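Local coordinates for protein hydrolase, HAD superfamily, subfamily III A (Legionella pneumophila, PDB 3N1U) that probably hydrolyses 3-deoxy-D-manno-octulosonate 8-phosphate to KDO and inorganic phosphate, a step of lipopolysaccharide biosynthesis, as a metal-dependent phosphatase of the HAD superfamily, at residues E14-I19 against L167-K172; G54-M59 against E81-T86; I67-Q72 against Y88-V93. One frame throughout, in Å; residues are numbered along the deposited sequence.

In the fold
All three contacts join helices and strands of a HAD-superfamily fold built on a parallel sheet. Contact 1 brings together the ends of helices 3-17 and 158-169, an early and a late helix of the chain, so the segments of the other two lie between its own in sequence. Contact 2 packs helix 49-60 and the end of helix 74-83 on the sheet; contact 3 pairs strand 64-68 with strand 87-89, outermost within this chain. Their segments alternate along the chain. The centre of contact 2 is about 18 Å from that of contact 1 and 17 Å from that of contact 3. Leu-167 packs on Leu-57 and Leu-58, Ile-85 meets Ile-67, and contact 3 lies at the calcium site of Asp-25 and Asp-27.

Contact 1 (E14-I19 against L167-K172); sequences EKAKKI and LNAQNK
The side-chain amide of Gln-170 reaches across to the end of helix 3-17, and its NE2 donates to two backbone carbonyls at once. The bond from Gln-170 NE2 to Ala-16 O, 2.9 Å long, is almost straight at 174° and lies in the plane of the amide. The second N-H goes to a lone pair of Ile-19 O, with NE2 and O again 2.9 Å apart. Two acceptors near one plane fix the rotation of the amide, and glutamine suits the place because a primary amide has two N-H bonds to give. Its other end is held too: Lys-172 NZ donates to Gln-170 OE1 at 2.8 Å, and a water bridges OE1 to Ile-19 O. Ala-16 O also accepts from Ile-19 N within its own turn. The Gln-170 chain gets there extended, CD anti to CA (chi2 -175°).

Beside this polar grip, alanine on both sides allows a close approach of the helices: Ala-16 CB meets Ala-169 CB at 3.7 Å. Lys-17 lays its methylenes over the end of the other helix, with Lys-17 CG 3.4 Å from Ala-169 O, while its NZ forms a salt bridge with Glu-14 OE2 in which the hydrogen bond is weak. Asn-171 follows with positive phi, closing helix 158-169 in a Schellman motif.

The contact thus ties the end of the first helix to the end of helix 158-169. Ala-16 and Ile-19 rest on Leu-131 of strand 131-134, Lys-18 forms a salt bridge with Asp-111, and Leu-167 packs between helices 49-60 and 173-181.

Contact 2 (G54-M59 against E81-T86); sequences GLKLLM and EQLGIT
Leu-55 sends one methyl into the buried half of this contact, where its CD1 lies 3.9 Å from Ile-85 CD1 and 4.0 Å from Leu-83 CD1. The side chains cross obliquely, the same methyl of Leu-55 touches both partners, and no hydrogen bond joins the two segments. Met-59, present as selenomethionine, completes the packing one turn further along the helix. Its chain runs extended to SE and then bends (chi3 -85°), which turns CE to the end of helix 74-83. Met-59 CE is 3.4 Å from Leu-83 O and 4.0 Å from Ile-85 CG1, the methionine and isoleucine side chains crossing at about a right angle. An unbranched side chain can reach across and bend at its end to touch both the Leu-83 carbonyl and the Ile-85 methylene.

The outer side is more exposed and has fewer contacts. There Lys-56 stretches out fully, and its CE lies 4.0 Å from the other methyl of Leu-83, CD2; only its aliphatic part touches the leucine, NZ lying farther off. Gly-84 is exposed and ends helix 74-83 in a Schellman motif, its positive phi (67°) being easy for glycine.

Val-65 of strand 64-68 lies under Leu-55, Met-59 and Ile-85 alike, so the two helices pack together on one side of the parallel sheet. Leu-55 also reaches strand 21-24, and Gln-82 packs on Ile-37 of a neighbouring subunit.

Contact 3 (I67-Q72 against Y88-V93); sequences IITTAQ and YYKGQV
Thr-70 OG1 is gripped twice: it donates to Gln-92 O at 2.7 Å and accepts from a water that also donates to Val-93 O. Its chi1 of -55° sets OG1 beside the backbone N, and CG2 is left to meet Val-93 CG2. A threonine suits this spot, having a hydroxyl for the carbonyl and a methyl for the valine.

Earlier in both segments the chains pair as parallel strands. Tyr-89 N donates to Ile-67 O, and Thr-69 N to Tyr-89 O at 2.8 Å. Where the strands end, the loops stay laced: Gln-92 N donates to Thr-69 O, and Gly-91 N to Ala-71 O. Thr-69 OG1, anti to its own N, accepts from Ala-71 N in an ST turn. Glycine suits position Gly-91, where phi is positive and Gln-72 CG lies 3.4 Å from Gly-91 CA. In Lys-90 a bend at chi3 (-49°) turns CE toward Gln-72, and NZ beyond it donates to Gln-72 O at 2.9 Å, from above the carbonyl plane, and forms a salt bridge with Asp-77.

Ile-68 and Tyr-89 lie side by side under helix 96-106, where Tyr-89 OH bonds to His-101; on the other face Ile-67 and Tyr-88 meet Met-80 of helix 74-83. This is the beta-alpha-beta unit at the sheet edge, with strand 21-24 beyond Ile-67 and Ile-68, and its loop brings Ala-71 against the calcium ligand Asp-27.

Contact 1 (E14-I19 against L167-K172)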
ATOM      1  N   GLU A  14      19.469 -14.804  24.082  1.00 36.79           N
ATOM      2  CA  GLU A  14      19.290 -14.930  25.538  1.00 38.03           C
ATOM      3  C   GLU A  14      18.098 -14.110  26.085  1.00 35.84           C
ATOM      4  O   GLU A  14      17.404 -14.567  26.997  1.00 38.05           O
ATOM      5  CB  GLU A  14      20.574 -14.582  26.298  1.00 39.55           C
ATOM      6  CG  GLU A  14      21.722 -15.575  26.043  1.00 43.92           C
ATOM      7  CD  GLU A  14      21.375 -17.032  26.422  1.00 48.64           C
ATOM      8  OE1 GLU A  14      20.892 -17.264  27.559  1.00 47.13           O
ATOM      9  OE2 GLU A  14      21.603 -17.941  25.592  1.00 51.13           O
ATOM     10  N   LYS A  15      17.886 -12.900  25.580  1.00 35.18           N
ATOM     11  CA  LYS A  15      16.648 -12.160  25.913  1.00 33.80           C
ATOM     12  C   LYS A  15      15.368 -12.903  25.499  1.00 32.27           C
ATOM     13  O   LYS A  15      14.408 -13.012  26.280  1.00 32.07           O
ATOM     14  CB  LYS A  15      16.647 -10.743  25.340  1.00 33.16           C
ATOM     15  CG  LYS A  15      17.814  -9.841  25.793  1.00 36.83           C
ATOM     16  CD  LYS A  15      17.749  -8.517  25.027  1.00 36.37           C
ATOM     17  CE  LYS A  15      18.609  -7.470  25.695  1.00 43.67           C
ATOM     18  NZ  LYS A  15      17.815  -6.828  26.808  1.00 44.85           N
ATOM     19  N   ALA A  16      15.359 -13.417  24.271  1.00 31.53           N
ATOM     20  CA  ALA A  16      14.200 -14.068  23.716  1.00 30.87           C
ATOM     21  C   ALA A  16      13.897 -15.408  24.393  1.00 32.30           C
ATOM     22  O   ALA A  16      12.719 -15.844  24.429  1.00 31.18           O
ATOM     23  CB  ALA A  16      14.393 -14.277  22.175  1.00 31.50           C
ATOM     24  N   LYS A  17      14.946 -16.089  24.884  1.00 32.75           N
ATOM     25  CA  LYS A  17      14.756 -17.364  25.595  1.00 34.53           C
ATOM     26  C   LYS A  17      13.893 -17.240  26.842  1.00 34.44           C
ATOM     27  O   LYS A  17      13.291 -18.225  27.266  1.00 36.04           O
ATOM     28  CB  LYS A  17      16.114 -17.979  26.000  1.00 36.25           C
ATOM     29  CG  LYS A  17      16.819 -18.702  24.863  1.00 42.64           C
ATOM     30  CD  LYS A  17      18.202 -19.153  25.306  1.00 46.64           C
ATOM     31  CE  LYS A  17      18.950 -19.820  24.168  1.00 52.84           C
ATOM     32  NZ  LYS A  17      20.032 -20.710  24.727  1.00 53.97           N
ATOM     33  N   LYS A  18      13.824 -16.045  27.435  1.00 33.06           N
ATOM     34  CA  LYS A  18      13.118 -15.841  28.712  1.00 33.66           C
ATOM     35  C   LYS A  18      11.649 -15.482  28.559  1.00 32.74           C
ATOM     36  O   LYS A  18      10.871 -15.408  29.556  1.00 32.68           O
ATOM     37  CB  LYS A  18      13.831 -14.719  29.511  1.00 34.53           C
ATOM     38  CG  LYS A  18      15.230 -15.163  29.960  1.00 39.16           C
ATOM     39  CD  LYS A  18      16.077 -13.965  30.259  1.00 47.19           C
ATOM     40  CE  LYS A  18      16.079 -13.674  31.710  1.00 53.42           C
ATOM     41  NZ  LYS A  18      16.627 -12.300  31.863  1.00 56.79           N
ATOM     42  N   ILE A  19      11.259 -15.226  27.319  1.00 31.08           N
ATOM     43  CA  ILE A  19       9.987 -14.550  27.089  1.00 30.91           C
ATOM     44  C   ILE A  19       8.777 -15.461  27.358  1.00 31.13           C
ATOM     45  O   ILE A  19       8.658 -16.543  26.785  1.00 32.59           O
ATOM     46  CB  ILE A  19       9.911 -13.976  25.668  1.00 28.80           C
ATOM     47  CG1 ILE A  19      11.013 -12.924  25.407  1.00 29.75           C
ATOM     48  CG2 ILE A  19       8.540 -13.344  25.444  1.00 29.58           C
ATOM     49  CD1 ILE A  19      11.185 -11.761  26.475  1.00 27.33           C
ATOM     50  N   LEU A 167      10.123 -18.080  19.184  1.00 30.52           N
ATOM     51  CA  LEU A 167       9.913 -19.518  19.091  1.00 32.90           C
ATOM     52  C   LEU A 167      11.204 -20.247  18.772  1.00 34.95           C
ATOM     53  O   LEU A 167      11.523 -21.284  19.362  1.00 35.22           O
ATOM     54  CB  LEU A 167       8.842 -19.839  18.047  1.00 32.42           C
ATOM     55  CG  LEU A 167       7.405 -19.402  18.438  1.00 30.73           C
ATOM     56  CD1 LEU A 167       6.544 -19.515  17.184  1.00 34.40           C
ATOM     57  CD2 LEU A 167       6.890 -20.329  19.523  1.00 32.48           C
ATOM     58  N   ASN A 168      11.962 -19.689  17.850  1.00 35.66           N
ATOM     59  CA  ASN A 168      13.254 -20.303  17.494  1.00 37.91           C
ATOM     60  C   ASN A 168      14.262 -20.333  18.632  1.00 37.75           C
ATOM     61  O   ASN A 168      14.944 -21.355  18.845  1.00 39.04           O
ATOM     62  CB  ASN A 168      13.809 -19.661  16.218  1.00 38.35           C
ATOM     63  CG  ASN A 168      13.131 -20.253  14.955  1.00 43.33           C
ATOM     64  OD1 ASN A 168      12.941 -21.481  14.869  1.00 49.05           O
ATOM     65  ND2 ASN A 168      12.765 -19.407  14.011  1.00 41.91           N
ATOM     66  N   ALA A 169      14.351 -19.227  19.370  1.00 36.43           N
ATOM     67  CA  ALA A 169      15.227 -19.149  20.553  1.00 36.38           C
ATOM     68  C   ALA A 169      14.922 -20.194  21.617  1.00 37.08           C
ATOM     69  O   ALA A 169      15.825 -20.669  22.298  1.00 36.65           O
ATOM     70  CB  ALA A 169      15.194 -17.741  21.145  1.00 35.42           C
ATOM     71  N   GLN A 170      13.641 -20.517  21.766  1.00 35.33           N
ATOM     72  CA  GLN A 170      13.176 -21.411  22.777  1.00 35.72           C
ATOM     73  C   GLN A 170      12.978 -22.845  22.278  1.00 36.59           C
ATOM     74  O   GLN A 170      12.512 -23.690  23.026  1.00 37.29           O
ATOM     75  CB  GLN A 170      11.865 -20.846  23.332  1.00 35.11           C
ATOM     76  CG  GLN A 170      12.056 -19.497  24.085  1.00 33.14           C
ATOM     77  CD  GLN A 170      10.747 -19.026  24.728  1.00 34.47           C
ATOM     78  OE1 GLN A 170       9.862 -19.837  25.017  1.00 37.02           O
ATOM     79  NE2 GLN A 170      10.634 -17.731  24.976  1.00 29.38           N
ATOM     80  N   ASN A 171      13.330 -23.079  21.007  1.00 37.58           N
ATOM     81  CA  ASN A 171      13.189 -24.392  20.357  0.50 38.96           C
ATOM     82  C   ASN A 171      11.736 -24.877  20.404  1.00 38.68           C
ATOM     83  O   ASN A 171      11.484 -26.082  20.598  1.00 39.09           O
ATOM     84  CB  ASN A 171      14.153 -25.434  20.972  0.50 41.43           C
ATOM     85  CG  ASN A 171      15.625 -25.074  20.780  0.50 42.65           C
ATOM     86  OD1 ASN A 171      16.046 -24.676  19.702  0.50 45.70           O
ATOM     87  ND2 ASN A 171      16.412 -25.233  21.830  0.50 46.35           N
ATOM     88  N   LYS A 172      10.792 -23.942  20.214  1.00 36.84           N
ATOM     89  CA  LYS A 172       9.353 -24.215  20.268  1.00 36.44           C
ATOM     90  C   LYS A 172       8.632 -24.058  18.922  1.00 36.60           C
ATOM     91  O   LYS A 172       7.414 -24.195  18.856  1.00 36.28           O
ATOM     92  CB  LYS A 172       8.660 -23.322  21.315  1.00 35.04           C
ATOM     93  CG  LYS A 172       8.929 -23.746  22.749  1.00 36.43           C
ATOM     94  CD  LYS A 172       8.381 -22.756  23.781  1.00 36.19           C
ATOM     95  CE  LYS A 172       8.729 -23.283  25.244  1.00 36.49           C
ATOM     96  NZ  LYS A 172       8.682 -22.074  26.135  1.00 40.38           N
TER
HETATM   97  O   HOH W   1       8.476 -19.221  27.513  1.00 44.90           O

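Contact 2 (G54-M59 against E81-T86)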
ATOM      1  N   GLY A  54       1.526 -15.651  13.557  1.00 26.70           N
ATOM      2  CA  GLY A  54       2.590 -15.466  14.592  1.00 28.32           C
ATOM      3  C   GLY A  54       2.043 -15.502  16.017  1.00 28.12           C
ATOM      4  O   GLY A  54       2.521 -16.271  16.886  1.00 27.55           O
ATOM      5  N   LEU A  55       1.016 -14.711  16.249  1.00 26.78           N
ATOM      6  CA  LEU A  55       0.418 -14.666  17.592  1.00 28.64           C
ATOM      7  C   LEU A  55      -0.229 -15.982  17.952  1.00 29.67           C
ATOM      8  O   LEU A  55      -0.101 -16.439  19.077  1.00 30.86           O
ATOM      9  CB  LEU A  55      -0.566 -13.487  17.682  1.00 27.17           C
ATOM     10  CG  LEU A  55       0.065 -12.099  17.397  1.00 29.28           C
ATOM     11  CD1 LEU A  55      -0.981 -10.986  17.595  1.00 27.24           C
ATOM     12  CD2 LEU A  55       1.290 -11.846  18.351  1.00 28.38           C
ATOM     13  N   LYS A  56      -0.901 -16.632  16.993  1.00 28.60           N
ATOM     14  CA  LYS A  56      -1.487 -17.935  17.284  1.00 31.09           C
ATOM     15  C   LYS A  56      -0.451 -19.011  17.557  1.00 31.41           C
ATOM     16  O   LYS A  56      -0.696 -19.947  18.364  1.00 31.36           O
ATOM     17  CB  LYS A  56      -2.415 -18.391  16.147  1.00 32.74           C
ATOM     18  CG  LYS A  56      -3.693 -17.568  16.003  1.00 34.69           C
ATOM     19  CD  LYS A  56      -4.353 -17.986  14.702  1.00 43.04           C
ATOM     20  CE  LYS A  56      -5.773 -17.474  14.621  1.00 48.59           C
ATOM     21  NZ  LYS A  56      -6.366 -18.021  13.355  1.00 51.72           N
ATOM     22  N   LEU A  57       0.689 -18.908  16.875  1.00 29.50           N
ATOM     23  CA  LEU A  57       1.771 -19.860  17.145  1.00 30.39           C
ATOM     24  C   LEU A  57       2.349 -19.647  18.538  1.00 30.64           C
ATOM     25  O   LEU A  57       2.689 -20.622  19.231  1.00 30.79           O
ATOM     26  CB  LEU A  57       2.881 -19.737  16.109  1.00 30.60           C
ATOM     27  CG  LEU A  57       2.534 -20.245  14.678  1.00 31.70           C
ATOM     28  CD1 LEU A  57       3.569 -19.840  13.594  1.00 31.27           C
ATOM     29  CD2 LEU A  57       2.363 -21.735  14.668  1.00 31.25           C
ATOM     30  N   LEU A  58       2.538 -18.394  18.937  1.00 30.14           N
ATOM     31  CA  LEU A  58       3.020 -18.199  20.323  1.00 29.79           C
ATOM     32  C   LEU A  58       2.066 -18.841  21.299  1.00 30.80           C
ATOM     33  O   LEU A  58       2.456 -19.579  22.230  1.00 32.31           O
ATOM     34  CB  LEU A  58       3.147 -16.706  20.662  1.00 28.62           C
ATOM     35  CG  LEU A  58       4.310 -15.943  20.014  1.00 31.04           C
ATOM     36  CD1 LEU A  58       4.308 -14.476  20.508  1.00 26.79           C
ATOM     37  CD2 LEU A  58       5.620 -16.623  20.360  1.00 30.10           C
HETATM   38  N   MSE A  59       0.792 -18.558  21.134  1.00 31.80           N
HETATM   39  CA  MSE A  59      -0.185 -19.097  22.090  1.00 33.91           C
HETATM   40  C   MSE A  59      -0.285 -20.631  22.074  1.00 34.91           C
HETATM   41  O   MSE A  59      -0.488 -21.240  23.140  1.00 34.46           O
HETATM   42  CB  MSE A  59      -1.552 -18.424  21.839  1.00 33.91           C
HETATM   43  CG  MSE A  59      -1.513 -16.893  22.200  1.00 36.27           C
HETATM   44 SE   MSE A  59      -3.332 -16.123  22.097  1.00 42.60          SE
HETATM   45  CE  MSE A  59      -3.260 -15.790  20.220  1.00 40.56           C
ATOM     46  N   GLU A  81     -10.924 -10.469  19.257  1.00 37.08           N
ATOM     47  CA  GLU A  81     -11.855 -11.621  19.294  1.00 40.93           C
ATOM     48  C   GLU A  81     -11.500 -12.655  18.215  1.00 39.95           C
ATOM     49  O   GLU A  81     -11.503 -13.848  18.490  1.00 39.55           O
ATOM     50  CB  GLU A  81     -13.304 -11.162  19.114  1.00 42.77           C
ATOM     51  CG  GLU A  81     -14.282 -12.367  19.053  1.00 52.01           C
ATOM     52  CD  GLU A  81     -15.749 -11.981  18.825  1.00 60.33           C
ATOM     53  OE1 GLU A  81     -16.607 -12.715  19.357  1.00 63.70           O
ATOM     54  OE2 GLU A  81     -16.048 -10.972  18.117  1.00 62.39           O
ATOM     55  N   GLN A  82     -11.152 -12.187  17.004  1.00 39.54           N
ATOM     56  CA  GLN A  82     -10.739 -13.064  15.889  1.00 39.20           C
ATOM     57  C   GLN A  82      -9.547 -13.887  16.285  1.00 38.66           C
ATOM     58  O   GLN A  82      -9.501 -15.089  15.981  1.00 39.62           O
ATOM     59  CB  GLN A  82     -10.317 -12.280  14.614  1.00 37.85           C
ATOM     60  CG  GLN A  82     -11.452 -11.827  13.748  1.00 40.39           C
ATOM     61  CD  GLN A  82     -10.992 -11.178  12.437  1.00 39.80           C
ATOM     62  OE1 GLN A  82      -9.813 -10.809  12.255  1.00 34.65           O
ATOM     63  NE2 GLN A  82     -11.946 -11.013  11.518  1.00 44.20           N
ATOM     64  N   LEU A  83      -8.579 -13.243  16.932  1.00 36.42           N
ATOM     65  CA  LEU A  83      -7.339 -13.918  17.313  1.00 36.01           C
ATOM     66  C   LEU A  83      -7.387 -14.674  18.653  1.00 37.48           C
ATOM     67  O   LEU A  83      -6.449 -15.388  18.999  1.00 37.07           O
ATOM     68  CB  LEU A  83      -6.191 -12.915  17.311  1.00 35.58           C
ATOM     69  CG  LEU A  83      -5.819 -12.381  15.925  1.00 34.11           C
ATOM     70  CD1 LEU A  83      -4.658 -11.391  16.056  1.00 33.79           C
ATOM     71  CD2 LEU A  83      -5.519 -13.510  14.922  1.00 32.08           C
ATOM     72  N   GLY A  84      -8.496 -14.547  19.375  1.00 37.88           N
ATOM     73  CA  GLY A  84      -8.630 -15.173  20.723  1.00 39.82           C
ATOM     74  C   GLY A  84      -7.717 -14.570  21.772  1.00 39.42           C
ATOM     75  O   GLY A  84      -7.330 -15.229  22.766  1.00 37.92           O
ATOM     76  N   ILE A  85      -7.407 -13.292  21.598  1.00 37.37           N
ATOM     77  CA  ILE A  85      -6.547 -12.587  22.557  1.00 38.08           C
ATOM     78  C   ILE A  85      -7.410 -11.961  23.628  1.00 40.44           C
ATOM     79  O   ILE A  85      -8.183 -11.047  23.312  1.00 42.61           O
ATOM     80  CB  ILE A  85      -5.743 -11.454  21.854  1.00 36.78           C
ATOM     81  CG1 ILE A  85      -4.666 -12.121  20.978  1.00 35.00           C
ATOM     82  CG2 ILE A  85      -5.112 -10.519  22.912  1.00 34.18           C
ATOM     83  CD1 ILE A  85      -4.058 -11.291  19.892  1.00 34.86           C
ATOM     84  N   THR A  86      -7.261 -12.410  24.877  1.00 41.30           N
ATOM     85  CA  THR A  86      -8.094 -11.872  25.967  1.00 42.70           C
ATOM     86  C   THR A  86      -7.427 -10.763  26.805  1.00 42.15           C
ATOM     87  O   THR A  86      -8.124  -9.924  27.373  1.00 43.12           O
ATOM     88  CB  THR A  86      -8.608 -12.963  26.898  1.00 43.85           C
ATOM     89  OG1 THR A  86      -7.498 -13.551  27.560  1.00 44.32           O
ATOM     90  CG2 THR A  86      -9.362 -14.037  26.094  1.00 44.88           C
TER

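Contact 3 (I67-Q72 against Y88-V93)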
ATOM      1  N   ILE A  67      -2.215  -7.071  24.207  1.00 30.12           N
ATOM      2  CA  ILE A  67      -2.160  -5.818  23.470  1.00 30.26           C
ATOM      3  C   ILE A  67      -2.314  -4.617  24.434  1.00 30.82           C
ATOM      4  O   ILE A  67      -3.128  -4.655  25.345  1.00 33.07           O
ATOM      5  CB  ILE A  67      -3.235  -5.763  22.361  1.00 30.95           C
ATOM      6  CG1 ILE A  67      -2.619  -6.141  20.987  1.00 30.06           C
ATOM      7  CG2 ILE A  67      -3.812  -4.303  22.214  1.00 30.23           C
ATOM      8  CD1 ILE A  67      -2.185  -7.667  20.860  1.00 27.17           C
ATOM      9  N   ILE A  68      -1.558  -3.544  24.193  1.00 30.54           N
ATOM     10  CA  ILE A  68      -1.774  -2.282  24.928  1.00 30.91           C
ATOM     11  C   ILE A  68      -1.800  -1.190  23.856  1.00 30.77           C
ATOM     12  O   ILE A  68      -0.806  -0.960  23.143  1.00 30.00           O
ATOM     13  CB  ILE A  68      -0.669  -1.958  25.985  1.00 31.13           C
ATOM     14  CG1 ILE A  68      -0.541  -3.088  26.998  1.00 30.85           C
ATOM     15  CG2 ILE A  68      -0.973  -0.597  26.683  1.00 32.26           C
ATOM     16  CD1 ILE A  68       0.569  -2.880  28.071  1.00 33.62           C
ATOM     17  N   THR A  69      -2.937  -0.532  23.741  1.00 31.30           N
ATOM     18  CA  THR A  69      -3.109   0.421  22.635  1.00 32.86           C
ATOM     19  C   THR A  69      -3.760   1.722  23.112  1.00 35.19           C
ATOM     20  O   THR A  69      -4.547   1.708  24.089  1.00 35.64           O
ATOM     21  CB  THR A  69      -3.970  -0.197  21.464  1.00 32.00           C
ATOM     22  OG1 THR A  69      -4.117   0.800  20.451  1.00 35.55           O
ATOM     23  CG2 THR A  69      -5.361  -0.582  21.942  1.00 33.89           C
ATOM     24  N   THR A  70      -3.432   2.821  22.398  1.00 35.17           N
ATOM     25  CA  THR A  70      -4.164   4.087  22.541  1.00 37.75           C
ATOM     26  C   THR A  70      -5.503   4.072  21.782  1.00 38.34           C
ATOM     27  O   THR A  70      -6.459   4.771  22.184  1.00 39.30           O
ATOM     28  CB  THR A  70      -3.279   5.283  22.109  1.00 38.20           C
ATOM     29  OG1 THR A  70      -2.054   5.228  22.868  1.00 39.81           O
ATOM     30  CG2 THR A  70      -3.996   6.667  22.369  1.00 40.50           C
ATOM     31  N   ALA A  71      -5.585   3.257  20.720  1.00 37.65           N
ATOM     32  CA  ALA A  71      -6.827   3.112  19.945  1.00 38.97           C
ATOM     33  C   ALA A  71      -7.982   2.720  20.891  1.00 41.07           C
ATOM     34  O   ALA A  71      -7.773   1.990  21.858  1.00 41.18           O
ATOM     35  CB  ALA A  71      -6.657   2.058  18.782  1.00 38.53           C
ATOM     36  N   GLN A  72      -9.179   3.245  20.627  1.00 42.06           N
ATOM     37  CA  GLN A  72     -10.374   2.970  21.444  1.00 44.69           C
ATOM     38  C   GLN A  72     -11.491   2.351  20.603  1.00 43.67           C
ATOM     39  O   GLN A  72     -12.503   1.943  21.123  1.00 44.50           O
ATOM     40  CB  GLN A  72     -10.928   4.269  22.044  1.00 46.22           C
ATOM     41  CG  GLN A  72     -10.155   4.795  23.252  1.00 52.43           C
ATOM     42  CD  GLN A  72     -10.769   6.034  23.881  1.00 59.12           C
ATOM     43  OE1 GLN A  72     -11.300   6.910  23.184  1.00 61.80           O
ATOM     44  NE2 GLN A  72     -10.689   6.122  25.220  1.00 61.37           N
ATOM     45  N   TYR A  88      -6.114  -7.533  26.860  1.00 39.35           N
ATOM     46  CA  TYR A  88      -5.831  -6.294  26.113  1.00 39.45           C
ATOM     47  C   TYR A  88      -6.435  -5.031  26.663  1.00 38.99           C
ATOM     48  O   TYR A  88      -7.468  -5.072  27.339  1.00 40.91           O
ATOM     49  CB  TYR A  88      -6.146  -6.427  24.616  1.00 38.94           C
ATOM     50  CG  TYR A  88      -7.618  -6.480  24.298  1.00 40.86           C
ATOM     51  CD1 TYR A  88      -8.322  -7.680  24.388  1.00 43.29           C
ATOM     52  CD2 TYR A  88      -8.287  -5.348  23.865  1.00 42.32           C
ATOM     53  CE1 TYR A  88      -9.695  -7.741  24.050  1.00 46.63           C
ATOM     54  CE2 TYR A  88      -9.671  -5.386  23.533  1.00 45.24           C
ATOM     55  CZ  TYR A  88     -10.356  -6.580  23.627  1.00 47.43           C
ATOM     56  OH  TYR A  88     -11.705  -6.623  23.306  1.00 49.88           O
ATOM     57  N   TYR A  89      -5.774  -3.915  26.333  1.00 38.32           N
ATOM     58  CA  TYR A  89      -6.005  -2.637  27.009  1.00 39.08           C
ATOM     59  C   TYR A  89      -6.095  -1.573  25.956  1.00 38.44           C
ATOM     60  O   TYR A  89      -5.136  -1.352  25.203  1.00 35.97           O
ATOM     61  CB  TYR A  89      -4.860  -2.289  27.983  1.00 38.23           C
ATOM     62  CG  TYR A  89      -4.597  -3.326  29.080  1.00 40.48           C
ATOM     63  CD1 TYR A  89      -3.934  -4.515  28.797  1.00 38.59           C
ATOM     64  CD2 TYR A  89      -5.015  -3.102  30.408  1.00 39.73           C
ATOM     65  CE1 TYR A  89      -3.693  -5.488  29.815  1.00 38.08           C
ATOM     66  CE2 TYR A  89      -4.780  -4.042  31.415  1.00 42.63           C
ATOM     67  CZ  TYR A  89      -4.126  -5.243  31.105  1.00 40.99           C
ATOM     68  OH  TYR A  89      -3.890  -6.191  32.076  1.00 42.87           O
ATOM     69  N   LYS A  90      -7.229  -0.870  25.962  1.00 38.84           N
ATOM     70  CA  LYS A  90      -7.552   0.117  24.932  1.00 39.04           C
ATOM     71  C   LYS A  90      -7.590   1.536  25.513  1.00 39.74           C
ATOM     72  O   LYS A  90      -7.791   1.691  26.721  1.00 40.70           O
ATOM     73  CB  LYS A  90      -8.949  -0.176  24.388  1.00 40.36           C
ATOM     74  CG  LYS A  90      -8.991  -1.322  23.357  1.00 39.88           C
ATOM     75  CD  LYS A  90     -10.206  -1.153  22.479  1.00 44.46           C
ATOM     76  CE  LYS A  90     -11.440  -0.917  23.344  1.00 46.82           C
ATOM     77  NZ  LYS A  90     -12.646  -0.647  22.510  1.00 47.53           N
ATOM     78  N   GLY A  91      -7.415   2.547  24.658  1.00 38.98           N
ATOM     79  CA  GLY A  91      -7.478   3.941  25.116  1.00 39.33           C
ATOM     80  C   GLY A  91      -6.381   4.356  26.060  1.00 40.65           C
ATOM     81  O   GLY A  91      -6.571   5.290  26.828  1.00 41.97           O
ATOM     82  N   GLN A  92      -5.224   3.668  26.046  1.00 38.57           N
ATOM     83  CA  GLN A  92      -4.165   3.953  27.053  1.00 38.64           C
ATOM     84  C   GLN A  92      -3.247   4.949  26.397  1.00 38.27           C
ATOM     85  O   GLN A  92      -2.571   4.607  25.413  1.00 37.20           O
ATOM     86  CB  GLN A  92      -3.368   2.675  27.404  1.00 38.58           C
ATOM     87  CG  GLN A  92      -4.290   1.516  27.921  1.00 40.60           C
ATOM     88  CD  GLN A  92      -5.033   1.916  29.222  1.00 41.62           C
ATOM     89  OE1 GLN A  92      -4.412   2.243  30.230  1.00 42.34           O
ATOM     90  NE2 GLN A  92      -6.373   1.904  29.179  1.00 45.12           N
ATOM     91  N   VAL A  93      -3.252   6.191  26.894  1.00 39.05           N
ATOM     92  CA  VAL A  93      -2.455   7.253  26.283  1.00 39.96           C
ATOM     93  C   VAL A  93      -1.040   7.158  26.849  1.00 40.11           C
ATOM     94  O   VAL A  93      -0.061   7.121  26.097  1.00 39.26           O
ATOM     95  CB  VAL A  93      -3.045   8.649  26.582  1.00 41.63           C
ATOM     96  CG1 VAL A  93      -1.990   9.741  26.355  1.00 44.60           C
ATOM     97  CG2 VAL A  93      -4.311   8.876  25.741  1.00 42.48           C
TER
HETATM   98  O   HOH W   2      -0.495   7.350  23.228  1.00 45.93           O